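Local coordinates for protein leucine aminopeptidase (Legionella pneumophila, PDB 5GNE) that probably removes N-terminal amino acids from peptides as a zinc-dependent aminopeptidase of the M28 family, using a two-zinc site, at residues A185-A190 with P229-A234. Sequence-based numbering, arbitrary orientation.
Sequences AIVIGA and PIYFIA
Strands 185-190 and 230-234 run parallel at an axis angle of 17°, joined by five backbone hydrogen bonds: the N-H groups of Ile-186, Ile-188 and Ala-190 go to the carbonyls of Pro-229, Tyr-231 and Ile-233, while Ile-186 O and Ile-188 O accept from Tyr-231 N and Ile-233 N. The bond from Tyr-231 N to Ile-186 O is nearly straight, whereas that from Ile-233 N to Ile-188 O bends to 142°. The Ala-185 methyl is directed at the second strand, and the phenol ring turns its edge to it: CE1 of Tyr-231 meets Ala-185 CB at 3.5 Å, in the ring plane. On the face of Val-187, Tyr-231 and Ile-233, the Val-187 branch CG1, anti to the backbone N (chi1 175°), reaches the Ile-233 tip CD1 at 3.6 Å. Gly-189 brings only backbone to Ile-233, its CA 3.3 Å from Ile-233 O. On the face of Ile-186, Ile-188, Ile-230 and Phe-232, Ile-186 and Ile-230 lie alongside, with Ile-230 CD1 against both CB and CD1 of Ile-186 (3.8 and 3.7 Å), while CG1 of Ile-188 rests 3.9 Å from CE2 of the Phe-232 ring. Helix 355-373 packs on Ile-186, Ile-230 and Phe-232; helix 202-221, the crossover of this beta-alpha-beta unit, touches Ile-188 and Ala-190. On the Tyr-231 face, Phe-252 of helix 243-254 makes an edge-to-face ring contact. Within the mixed M28 sheet, strand 259-264 flanks 185-191 in parallel and strand 170-177 borders 230-235 antiparallel, while the Ala-190 end leads directly to zinc ligand His-191.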
ATOM      1  N   ALA A 185      -6.944  13.118  -8.944  1.00 49.78           N
ATOM      2  CA  ALA A 185      -7.435  11.778  -8.761  1.00 44.59           C
ATOM      3  C   ALA A 185      -7.413  11.355  -7.285  1.00 47.97           C
ATOM      4  O   ALA A 185      -6.779  11.986  -6.429  1.00 44.36           O
ATOM      5  CB  ALA A 185      -6.626  10.815  -9.611  1.00 31.65           C
ATOM      6  N   ILE A 186      -8.111  10.265  -7.010  1.00 39.94           N
ATOM      7  CA  ILE A 186      -8.032   9.620  -5.728  1.00 41.76           C
ATOM      8  C   ILE A 186      -7.339   8.311  -5.980  1.00 38.34           C
ATOM      9  O   ILE A 186      -7.575   7.690  -6.994  1.00 41.34           O
ATOM     10  CB  ILE A 186      -9.404   9.429  -5.102  1.00 39.98           C
ATOM     11  CG1 ILE A 186     -10.003  10.797  -4.817  1.00 49.82           C
ATOM     12  CG2 ILE A 186      -9.309   8.686  -3.780  1.00 33.41           C
ATOM     13  CD1 ILE A 186     -11.472  10.703  -4.616  1.00 67.68           C
ATOM     14  N   VAL A 187      -6.416   7.943  -5.097  1.00 38.11           N
ATOM     15  CA  VAL A 187      -5.688   6.696  -5.229  1.00 36.85           C
ATOM     16  C   VAL A 187      -5.939   5.778  -4.025  1.00 37.70           C
ATOM     17  O   VAL A 187      -5.810   6.192  -2.853  1.00 33.83           O
ATOM     18  CB  VAL A 187      -4.174   6.939  -5.391  1.00 38.43           C
ATOM     19  CG1 VAL A 187      -3.420   5.627  -5.396  1.00 33.52           C
ATOM     20  CG2 VAL A 187      -3.890   7.719  -6.664  1.00 35.53           C
ATOM     21  N   ILE A 188      -6.281   4.539  -4.331  1.00 33.36           N
ATOM     22  CA  ILE A 188      -6.347   3.454  -3.373  1.00 28.57           C
ATOM     23  C   ILE A 188      -5.270   2.432  -3.739  1.00 31.70           C
ATOM     24  O   ILE A 188      -5.167   2.022  -4.911  1.00 37.97           O
ATOM     25  CB  ILE A 188      -7.719   2.710  -3.405  1.00 35.17           C
ATOM     26  CG1 ILE A 188      -8.884   3.685  -3.575  1.00 30.60           C
ATOM     27  CG2 ILE A 188      -7.865   1.817  -2.179  1.00 26.27           C
ATOM     28  CD1 ILE A 188      -9.016   4.652  -2.423  1.00 34.39           C
ATOM     29  N   GLY A 189      -4.507   1.965  -2.771  1.00 26.64           N
ATOM     30  CA  GLY A 189      -3.452   1.018  -3.074  1.00 27.23           C
ATOM     31  C   GLY A 189      -3.292  -0.032  -1.999  1.00 33.46           C
ATOM     32  O   GLY A 189      -3.647   0.184  -0.840  1.00 34.51           O
ATOM     33  N   ALA A 190      -2.750  -1.177  -2.393  1.00 31.37           N
ATOM     34  CA  ALA A 190      -2.401  -2.252  -1.470  1.00 26.67           C
ATOM     35  C   ALA A 190      -1.284  -3.019  -2.141  1.00 26.89           C
ATOM     36  O   ALA A 190      -1.145  -2.943  -3.349  1.00 30.89           O
ATOM     37  CB  ALA A 190      -3.615  -3.152  -1.201  1.00 28.42           C
ATOM     38  N   PRO A 229     -11.281  10.835 -11.329  1.00 43.77           N
ATOM     39  CA  PRO A 229     -10.775   9.470 -11.499  1.00 39.94           C
ATOM     40  C   PRO A 229     -10.439   8.829 -10.147  1.00 48.29           C
ATOM     41  O   PRO A 229      -9.882   9.501  -9.273  1.00 44.40           O
ATOM     42  CB  PRO A 229      -9.505   9.652 -12.318  1.00 36.51           C
ATOM     43  CG  PRO A 229      -9.570  11.072 -12.838  1.00 40.45           C
ATOM     44  CD  PRO A 229     -10.339  11.842 -11.835  1.00 40.70           C
ATOM     45  N   ILE A 230     -10.733   7.539 -10.015  1.00 38.79           N
ATOM     46  CA  ILE A 230     -10.347   6.764  -8.860  1.00 37.88           C
ATOM     47  C   ILE A 230      -9.391   5.694  -9.317  1.00 36.75           C
ATOM     48  O   ILE A 230      -9.716   4.907 -10.187  1.00 41.36           O
ATOM     49  CB  ILE A 230     -11.554   6.075  -8.195  1.00 39.84           C
ATOM     50  CG1 ILE A 230     -12.689   7.071  -8.019  1.00 45.64           C
ATOM     51  CG2 ILE A 230     -11.138   5.445  -6.862  1.00 42.20           C
ATOM     52  CD1 ILE A 230     -12.306   8.340  -7.275  1.00 42.36           C
ATOM     53  N   TYR A 231      -8.222   5.638  -8.707  1.00 37.42           N
ATOM     54  CA  TYR A 231      -7.269   4.589  -9.025  1.00 35.29           C
ATOM     55  C   TYR A 231      -7.301   3.465  -8.012  1.00 37.30           C
ATOM     56  O   TYR A 231      -7.413   3.680  -6.784  1.00 35.37           O
ATOM     57  CB  TYR A 231      -5.836   5.145  -9.103  1.00 35.97           C
ATOM     58  CG  TYR A 231      -5.550   5.973 -10.326  1.00 38.43           C
ATOM     59  CD1 TYR A 231      -5.892   7.320 -10.377  1.00 38.94           C
ATOM     60  CD2 TYR A 231      -4.908   5.408 -11.426  1.00 40.87           C
ATOM     61  CE1 TYR A 231      -5.624   8.087 -11.520  1.00 45.52           C
ATOM     62  CE2 TYR A 231      -4.634   6.163 -12.562  1.00 40.41           C
ATOM     63  CZ  TYR A 231      -5.000   7.500 -12.598  1.00 42.03           C
ATOM     64  OH  TYR A 231      -4.733   8.252 -13.712  1.00 50.93           O
ATOM     65  N   PHE A 232      -7.183   2.253  -8.515  1.00 31.14           N
ATOM     66  CA  PHE A 232      -6.977   1.139  -7.621  1.00 33.59           C
ATOM     67  C   PHE A 232      -5.677   0.482  -8.032  1.00 33.79           C
ATOM     68  O   PHE A 232      -5.489   0.161  -9.200  1.00 40.30           O
ATOM     69  CB  PHE A 232      -8.138   0.161  -7.664  1.00 32.49           C
ATOM     70  CG  PHE A 232      -9.454   0.775  -7.270  1.00 43.77           C
ATOM     71  CD1 PHE A 232     -10.244   1.416  -8.220  1.00 44.25           C
ATOM     72  CD2 PHE A 232      -9.908   0.704  -5.963  1.00 36.97           C
ATOM     73  CE1 PHE A 232     -11.457   1.984  -7.864  1.00 39.51           C
ATOM     74  CE2 PHE A 232     -11.109   1.267  -5.602  1.00 36.06           C
ATOM     75  CZ  PHE A 232     -11.890   1.905  -6.551  1.00 37.72           C
ATOM     76  N   ILE A 233      -4.767   0.329  -7.074  1.00 35.06           N
ATOM     77  CA  ILE A 233      -3.430  -0.140  -7.348  1.00 28.78           C
ATOM     78  C   ILE A 233      -2.998  -1.356  -6.535  1.00 31.41           C
ATOM     79  O   ILE A 233      -3.216  -1.445  -5.330  1.00 41.20           O
ATOM     80  CB  ILE A 233      -2.394   0.993  -7.132  1.00 26.17           C
ATOM     81  CG1 ILE A 233      -2.797   2.233  -7.948  1.00 28.72           C
ATOM     82  CG2 ILE A 233      -1.044   0.548  -7.594  1.00 35.65           C
ATOM     83  CD1 ILE A 233      -1.898   3.404  -7.800  1.00 26.07           C
ATOM     84  N   ALA A 234      -2.400  -2.308  -7.232  1.00 32.84           N
ATOM     85  CA  ALA A 234      -1.696  -3.437  -6.625  1.00 30.25           C
ATOM     86  C   ALA A 234      -0.166  -3.296  -6.764  1.00 32.58           C
ATOM     87  O   ALA A 234       0.392  -3.498  -7.861  1.00 38.48           O
ATOM     88  CB  ALA A 234      -2.171  -4.739  -7.257  1.00 33.17           C
TER